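Local coordinates for protein 24-sterol C-methyltransferase (PDB 6F5Z) that is a putative S-adenosylmethionine-dependent methyltransferase, probably a translation-related enzyme, captured with S-adenosyl-L-homocysteine and in complex with its activator partner Trm112, at residues H25-A30 with I185-I190; A30-M34 with A55-K60; Y137-Y143 with F216-V222. All coordinates share one frame; numbering follows the deposited sequence.

In this Rossmann-like methyltransferase domain, contact 1 joins helix 16-33 to the loop after strand 178-185, contact 2 joins the same helix to helix 51-60, and contact 3 pairs strands 134-140 and 218-224. Contacts 1 and 2 share A30; their centres lie about 14 Å apart. The centre of contact 3 is about 11 Å from contact 1 and about 17 Å from contact 2. Along the chain, contact 2 closes before contact 3 begins, whereas contacts 1 and 3 interleave; T26 with T218 and A30 with L220 link helix to sheet. A side chain of each contact comes within about 8 Å of the bound S-adenosyl-L-homocysteine.

Contact 1 (H25-A30 with I185-I190); sequences HTAKHA and IADLDI
D189 OD2 is gripped by three donors: K28 NZ, in a long salt bridge of 3.3 Å, and two waters. K28 leaves its backbone with CG between N and the carbonyl carbon (chi1 65°) and then runs straight, meeting the carboxylate from the opposite direction. One water also accepts from K28 NZ, closing a small ring; the other bridges to H25 O and takes the N-H of L188. The CB of the same aspartate sits over the centre of the H25 imidazole, 3.6 Å from its centroid, a CH-pi contact. At the ring's edge, in its plane, H25 ND1 donates to D187 OD2 at 2.8 Å (155° at the hydrogen), although the carboxylate is turned 70° from the ring. D187 OD1 accepts from D189 N and from I190 N, each at 3.0 Å, the first closing an Asx turn, the pair together an Asx motif. With both oxygens held, the carboxylate is fixed in rotation and the loop leaving strand 178-185, the outermost of the sheet within this chain, is folded against helix 16-33. R214 of helix 206-216 grips this loop too, through the carbonyls of D187 and I190. Deeper in, T26 CG2 lies 3.4 Å from I185 O. I185 then spreads its branches along the helix: CG2 touches H29 CB, and CD1 reaches A30 CB at 3.8 Å, where L220 of strand 218-224 also packs.

Contact 2 (A30-M34 with A55-K60); sequences ALARM and ALRDTK
K60 reaches L31, A32 and M34 by staying extended through its middle torsions and bending only at the last (chi4 -69°), which swings NZ against the carbonyls at the end of helix 16-33. There NZ donates to A32 O at 3.0 Å. The approach is from above the carbonyl plane, 45° out of it, with a C=O...N angle of 124°. The methylene next to the amine is crowded by the same chain end: K60 CE lies 3.3 Å from L31 O and also 3.3 Å from M34 O. A water completes the arrangement, accepting from K60 NZ at 2.9 Å and probably donating to M34 O at 2.7 Å, so the lysine can link two carbonyls, one directly and one through solvent. Beside this polar end runs an apolar seam. L31 and L56 cross at about a right angle, with L31 CD2 set against L56 CG at 3.9 Å, while the other methyl of L31, CD1, rests on A55 CB. M34 approaches L56 likewise at about a right angle, its SD 4.1 Å from L56 CD1. W24, two turns back from L31, covers both L31 and A55, and W108 of strand 104-110 lies under L31 and M34. The contact therefore packs helix 16-33 against helix 51-60, which follows strand 41-45 and the glycine-rich loop characteristic of class I methyltransferases. The positive charge of K60, placed where the backbone carbonyls end a helix, would probably interact favourably with the helix dipole.

Contact 3 (Y137-Y143 with F216-V222); sequences YCAVNYY and FGTLLTV
T218 OG1 donates to N141 OD1 at 2.6 Å, in the amide carbonyl plane and on a lone pair, where strand 134-140 ends and strand 218-224 begins. The same hydroxyl is also hydrogen-bonded to T26 OG1 of helix 16-33. Close by, Y143 OH donates to G217 O at 2.7 Å; the acceptor lies in the plane of the tyrosine ring, yet the hydroxyl stands 52° above the carbonyl plane. G217, with positive phi, is where the chain leaves helix 206-216 to begin the strand. Four backbone bonds then pair C138 with T221 and V140 with L219, and a water joins C138 O to T221 OG1, which Q182 also binds. Strands 134-140 and 218-224 are antiparallel, as in the class I methyltransferase sheet, where the seventh strand lies between the fifth and sixth (order 3-2-1-4-5-7-6) and runs antiparallel to both. Y143 has CG between backbone N and carbonyl carbon (chi1 60°), bringing its ring over L219 CB, 3.8 Å from the centroid. V140 CG2 meets that same CB at 4.0 Å. On the face of the sheet carrying Y137 and A139, V222 CG2 lies over the Y137 ring at 3.6 Å from its centroid, with L220 CD1 beside it at 3.8 Å from Y137 CD2. The hydroxyl of Y137 bonds to A180 O of the second subunit. In this buried site N141 OD1 and G217 O thus both have hydroxyl partners, and the hydroxyl of T218 couples the strand pair to the helix that lies near the cofactor product.

Contact 1 (H25-A30 with I185-I190)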
# COMPACT_ATOMS: atom_id res chain seq x y z
N HIS B 25 -11.65 1.23 -15.18
CA HIS B 25 -11.20 -0.16 -15.26
C HIS B 25 -10.06 -0.47 -14.30
O HIS B 25 -9.99 -1.57 -13.76
CB HIS B 25 -10.69 -0.51 -16.66
CG HIS B 25 -11.72 -0.39 -17.75
ND1 HIS B 25 -11.33 -0.39 -19.08
CD2 HIS B 25 -13.06 -0.22 -17.68
CE1 HIS B 25 -12.45 -0.26 -19.79
NE2 HIS B 25 -13.51 -0.12 -19.00
N THR B 26 -9.17 0.51 -14.10
CA THR B 26 -8.06 0.27 -13.15
C THR B 26 -8.25 1.10 -11.88
O THR B 26 -7.86 0.67 -10.79
CB THR B 26 -6.70 0.54 -13.78
OG1 THR B 26 -6.65 1.90 -14.23
CG2 THR B 26 -6.41 -0.42 -14.93
N ALA B 27 -8.82 2.32 -12.02
CA ALA B 27 -9.02 3.19 -10.84
C ALA B 27 -9.86 2.50 -9.77
O ALA B 27 -9.62 2.72 -8.57
CB ALA B 27 -9.70 4.50 -11.22
N LYS B 28 -10.84 1.66 -10.18
CA LYS B 28 -11.66 1.03 -9.15
C LYS B 28 -10.80 0.22 -8.18
O LYS B 28 -11.14 0.18 -6.99
CB LYS B 28 -12.72 0.13 -9.81
CG LYS B 28 -12.20 -1.07 -10.56
CD LYS B 28 -13.36 -1.83 -11.25
CE LYS B 28 -12.86 -3.01 -12.03
NZ LYS B 28 -13.95 -3.60 -12.86
N HIS B 29 -9.73 -0.42 -8.67
CA HIS B 29 -8.89 -1.27 -7.83
C HIS B 29 -7.99 -0.43 -6.97
O HIS B 29 -7.76 -0.78 -5.80
CB HIS B 29 -8.03 -2.21 -8.68
CG HIS B 29 -8.84 -3.23 -9.42
ND1 HIS B 29 -9.63 -4.15 -8.74
CD2 HIS B 29 -8.99 -3.42 -10.75
CE1 HIS B 29 -10.18 -4.91 -9.67
NE2 HIS B 29 -9.85 -4.49 -10.90
N ALA B 30 -7.46 0.66 -7.52
CA ALA B 30 -6.57 1.53 -6.73
C ALA B 30 -7.38 2.22 -5.61
O ALA B 30 -6.94 2.29 -4.47
CB ALA B 30 -5.93 2.59 -7.62
N ILE B 185 -1.58 -2.25 -12.09
CA ILE B 185 -2.97 -2.70 -12.03
C ILE B 185 -3.43 -2.94 -13.46
O ILE B 185 -3.50 -2.00 -14.27
CB ILE B 185 -3.85 -1.63 -11.34
CG1 ILE B 185 -3.31 -1.41 -9.88
CG2 ILE B 185 -5.32 -2.11 -11.29
CD1 ILE B 185 -4.09 -0.33 -9.12
N ALA B 186 -3.70 -4.22 -13.77
CA ALA B 186 -4.10 -4.56 -15.13
C ALA B 186 -5.49 -4.04 -15.45
O ALA B 186 -6.37 -3.97 -14.56
CB ALA B 186 -4.08 -6.06 -15.31
N ASP B 187 -5.72 -3.72 -16.76
CA ASP B 187 -7.04 -3.37 -17.26
C ASP B 187 -7.52 -4.67 -17.91
O ASP B 187 -7.05 -5.05 -18.99
CB ASP B 187 -6.99 -2.22 -18.26
CG ASP B 187 -8.36 -1.89 -18.83
OD1 ASP B 187 -9.26 -2.75 -18.74
OD2 ASP B 187 -8.55 -0.76 -19.31
N LEU B 188 -8.45 -5.34 -17.23
CA LEU B 188 -8.99 -6.63 -17.70
C LEU B 188 -10.30 -6.43 -18.45
O LEU B 188 -10.83 -7.39 -19.01
CB LEU B 188 -9.25 -7.55 -16.51
CG LEU B 188 -8.04 -7.97 -15.66
CD1 LEU B 188 -8.45 -8.99 -14.60
CD2 LEU B 188 -6.89 -8.49 -16.50
N ASP B 189 -10.85 -5.22 -18.41
CA ASP B 189 -12.16 -4.95 -19.00
C ASP B 189 -12.11 -4.60 -20.45
O ASP B 189 -13.06 -4.88 -21.18
CB ASP B 189 -12.88 -3.84 -18.23
CG ASP B 189 -13.23 -4.31 -16.84
OD1 ASP B 189 -13.91 -5.34 -16.72
OD2 ASP B 189 -12.71 -3.70 -15.87
N ILE B 190 -11.06 -3.90 -20.88
CA ILE B 190 -11.01 -3.51 -22.29
C ILE B 190 -10.96 -4.74 -23.18
O ILE B 190 -10.20 -5.68 -22.93
CB ILE B 190 -9.85 -2.50 -22.56
CG1 ILE B 190 -9.97 -1.92 -23.99
CG2 ILE B 190 -8.47 -3.12 -22.28
CD1 ILE B 190 -9.06 -0.69 -24.29
O HOH W 1 -10.12 -4.00 -15.17
O HOH W 2 -14.51 -1.87 -14.98

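Contact 2 (A30-M34 with A55-K60)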
# COMPACT_ATOMS: atom_id res chain seq x y z
N ALA B 30 -7.46 0.66 -7.52
CA ALA B 30 -6.57 1.53 -6.73
C ALA B 30 -7.38 2.22 -5.61
O ALA B 30 -6.94 2.29 -4.47
CB ALA B 30 -5.93 2.59 -7.62
N LEU B 31 -8.60 2.70 -5.93
CA LEU B 31 -9.44 3.36 -4.94
C LEU B 31 -9.78 2.42 -3.80
O LEU B 31 -9.81 2.83 -2.63
CB LEU B 31 -10.74 3.88 -5.57
CG LEU B 31 -10.51 5.05 -6.51
CD1 LEU B 31 -11.69 5.24 -7.49
CD2 LEU B 31 -10.26 6.33 -5.74
N ALA B 32 -10.01 1.13 -4.14
CA ALA B 32 -10.40 0.17 -3.12
C ALA B 32 -9.30 -0.07 -2.10
O ALA B 32 -9.61 -0.57 -1.01
CB ALA B 32 -10.80 -1.16 -3.74
N ARG B 33 -8.05 0.27 -2.44
CA ARG B 33 -6.91 0.04 -1.55
C ARG B 33 -6.80 1.16 -0.53
O ARG B 33 -6.07 0.98 0.48
CB ARG B 33 -5.59 -0.01 -2.38
CG ARG B 33 -5.53 -1.24 -3.24
CD ARG B 33 -4.29 -1.29 -4.11
NE ARG B 33 -4.41 -2.36 -5.10
CZ ARG B 33 -3.40 -2.85 -5.80
NH1 ARG B 33 -2.17 -2.40 -5.62
NH2 ARG B 33 -3.61 -3.79 -6.72
N MET B 34 -7.39 2.36 -0.81
CA MET B 34 -7.15 3.53 0.05
C MET B 34 -7.63 3.29 1.46
O MET B 34 -8.76 2.82 1.65
CB MET B 34 -7.78 4.80 -0.55
CG MET B 34 -7.14 5.15 -1.82
SD MET B 34 -7.75 6.75 -2.45
CE MET B 34 -6.93 7.94 -1.32
N ALA B 55 -17.03 7.66 -5.91
CA ALA B 55 -16.74 6.27 -5.58
C ALA B 55 -16.25 6.16 -4.15
O ALA B 55 -16.68 5.25 -3.42
CB ALA B 55 -15.70 5.69 -6.53
N LEU B 56 -15.38 7.10 -3.70
CA LEU B 56 -14.91 7.02 -2.32
C LEU B 56 -16.01 7.29 -1.32
O LEU B 56 -16.02 6.70 -0.23
CB LEU B 56 -13.74 7.97 -2.10
CG LEU B 56 -12.42 7.52 -2.75
CD1 LEU B 56 -11.37 8.63 -2.69
CD2 LEU B 56 -11.90 6.20 -2.14
N ARG B 57 -16.94 8.20 -1.65
CA ARG B 57 -18.06 8.46 -0.72
C ARG B 57 -19.01 7.27 -0.66
O ARG B 57 -19.37 6.81 0.43
CB ARG B 57 -18.80 9.72 -1.15
CG ARG B 57 -19.91 10.12 -0.20
CD ARG B 57 -20.36 11.53 -0.53
NE ARG B 57 -21.50 11.93 0.30
CZ ARG B 57 -22.77 11.68 -0.04
NH1 ARG B 57 -23.06 11.08 -1.19
NH2 ARG B 57 -23.76 12.05 0.77
N ASP B 58 -19.32 6.70 -1.81
CA ASP B 58 -20.22 5.55 -1.89
C ASP B 58 -19.68 4.27 -1.28
O ASP B 58 -20.46 3.47 -0.74
CB ASP B 58 -20.63 5.30 -3.36
CG ASP B 58 -21.37 6.47 -4.01
OD1 ASP B 58 -21.94 7.32 -3.26
OD2 ASP B 58 -21.34 6.57 -5.27
N THR B 59 -18.37 4.02 -1.38
CA THR B 59 -17.78 2.75 -0.93
C THR B 59 -17.00 2.83 0.38
O THR B 59 -16.76 1.80 1.01
CB THR B 59 -16.87 2.13 -2.00
OG1 THR B 59 -15.74 2.99 -2.21
CG2 THR B 59 -17.62 1.83 -3.30
N LYS B 60 -16.52 4.02 0.73
CA LYS B 60 -15.68 4.15 1.93
C LYS B 60 -16.19 5.21 2.91
O LYS B 60 -15.68 5.29 4.03
CB LYS B 60 -14.22 4.36 1.55
CG LYS B 60 -13.62 3.05 1.00
CD LYS B 60 -12.14 3.12 0.79
CE LYS B 60 -11.57 1.92 0.07
NZ LYS B 60 -11.59 0.66 0.88
O HOH W 3 -9.06 0.16 2.20

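Contact 3 (Y137-Y143 with F216-V222)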
# COMPACT_ATOMS: atom_id res chain seq x y z
N TYR B 137 -2.25 8.63 -3.29
CA TYR B 137 -2.42 7.54 -4.25
C TYR B 137 -2.25 8.18 -5.64
O TYR B 137 -3.12 8.96 -6.06
CB TYR B 137 -3.81 6.90 -4.07
CG TYR B 137 -3.78 5.77 -3.07
CD1 TYR B 137 -3.54 6.01 -1.72
CD2 TYR B 137 -4.00 4.45 -3.47
CE1 TYR B 137 -3.42 4.96 -0.81
CE2 TYR B 137 -3.91 3.39 -2.57
CZ TYR B 137 -3.60 3.65 -1.24
OH TYR B 137 -3.48 2.58 -0.38
N CYS B 138 -1.14 7.85 -6.31
CA CYS B 138 -0.79 8.43 -7.59
C CYS B 138 -0.88 7.35 -8.66
O CYS B 138 -0.02 6.46 -8.70
CB CYS B 138 0.64 8.97 -7.48
SG CYS B 138 1.22 9.77 -8.99
N ALA B 139 -1.93 7.44 -9.53
CA ALA B 139 -2.13 6.40 -10.53
C ALA B 139 -1.91 7.04 -11.90
O ALA B 139 -2.49 8.11 -12.18
CB ALA B 139 -3.53 5.84 -10.43
N VAL B 140 -1.08 6.40 -12.74
CA VAL B 140 -0.74 6.99 -14.02
C VAL B 140 -0.64 5.92 -15.08
O VAL B 140 -0.12 4.82 -14.81
CB VAL B 140 0.59 7.81 -13.99
CG1 VAL B 140 0.49 9.02 -13.05
CG2 VAL B 140 1.78 6.94 -13.60
N ASN B 141 -1.01 6.29 -16.33
CA ASN B 141 -0.84 5.40 -17.48
C ASN B 141 0.32 5.83 -18.37
O ASN B 141 0.72 5.05 -19.22
CB ASN B 141 -2.14 5.29 -18.31
CG ASN B 141 -3.22 4.57 -17.55
OD1 ASN B 141 -2.94 3.88 -16.60
ND2 ASN B 141 -4.48 4.75 -17.92
N TYR B 142 0.86 7.04 -18.15
CA TYR B 142 1.99 7.56 -18.93
C TYR B 142 3.21 7.42 -18.02
O TYR B 142 3.32 8.15 -17.02
CB TYR B 142 1.73 9.03 -19.28
CG TYR B 142 2.87 9.68 -20.05
CD1 TYR B 142 3.09 9.37 -21.39
CD2 TYR B 142 3.70 10.60 -19.44
CE1 TYR B 142 4.11 10.00 -22.12
CE2 TYR B 142 4.70 11.26 -20.16
CZ TYR B 142 4.91 10.94 -21.49
OH TYR B 142 5.90 11.59 -22.19
N TYR B 143 4.11 6.46 -18.33
CA TYR B 143 5.28 6.20 -17.53
C TYR B 143 6.28 5.43 -18.38
O TYR B 143 5.89 4.87 -19.41
CB TYR B 143 4.92 5.52 -16.19
CG TYR B 143 4.21 4.19 -16.33
CD1 TYR B 143 2.82 4.13 -16.41
CD2 TYR B 143 4.93 3.00 -16.36
CE1 TYR B 143 2.16 2.91 -16.55
CE2 TYR B 143 4.27 1.77 -16.50
CZ TYR B 143 2.88 1.74 -16.58
OH TYR B 143 2.21 0.54 -16.73
N PHE B 216 1.29 -4.33 -18.45
CA PHE B 216 1.74 -3.07 -17.85
C PHE B 216 0.62 -2.41 -17.04
O PHE B 216 0.79 -2.10 -15.87
CB PHE B 216 2.21 -2.08 -18.94
CG PHE B 216 3.40 -2.51 -19.76
CD1 PHE B 216 4.34 -3.39 -19.24
CD2 PHE B 216 3.57 -2.07 -21.08
CE1 PHE B 216 5.48 -3.77 -19.98
CE2 PHE B 216 4.72 -2.42 -21.81
CZ PHE B 216 5.67 -3.27 -21.25
N GLY B 217 -0.52 -2.19 -17.68
CA GLY B 217 -1.64 -1.55 -16.99
C GLY B 217 -1.29 -0.17 -16.43
O GLY B 217 -0.46 0.57 -16.99
N THR B 218 -1.96 0.19 -15.33
CA THR B 218 -1.80 1.48 -14.66
C THR B 218 -0.76 1.35 -13.56
O THR B 218 -0.83 0.42 -12.75
CB THR B 218 -3.15 1.88 -14.03
OG1 THR B 218 -4.09 2.09 -15.10
CG2 THR B 218 -3.08 3.16 -13.23
N LEU B 219 0.18 2.30 -13.51
CA LEU B 219 1.15 2.29 -12.41
C LEU B 219 0.52 3.02 -11.21
O LEU B 219 -0.00 4.12 -11.35
CB LEU B 219 2.41 3.07 -12.86
CG LEU B 219 3.40 3.47 -11.72
CD1 LEU B 219 4.01 2.25 -11.08
CD2 LEU B 219 4.56 4.30 -12.30
N LEU B 220 0.59 2.40 -10.02
CA LEU B 220 0.13 3.05 -8.81
C LEU B 220 1.30 3.16 -7.86
O LEU B 220 1.94 2.14 -7.58
CB LEU B 220 -0.98 2.25 -8.12
CG LEU B 220 -1.38 2.72 -6.70
CD1 LEU B 220 -2.08 4.12 -6.76
CD2 LEU B 220 -2.33 1.68 -6.04
N THR B 221 1.55 4.40 -7.33
CA THR B 221 2.57 4.55 -6.28
C THR B 221 1.86 5.19 -5.10
O THR B 221 1.11 6.15 -5.28
CB THR B 221 3.73 5.45 -6.76
OG1 THR B 221 4.18 5.01 -8.06
CG2 THR B 221 4.93 5.43 -5.78
N VAL B 222 2.08 4.65 -3.89
CA VAL B 222 1.43 5.15 -2.67
C VAL B 222 2.48 5.74 -1.74
O VAL B 222 3.46 5.05 -1.45
CB VAL B 222 0.70 4.00 -1.96
CG1 VAL B 222 0.07 4.45 -0.63
CG2 VAL B 222 -0.39 3.42 -2.88
O HOH W 4 2.60 6.48 -9.80
O HOH W 5 -6.85 3.25 -16.80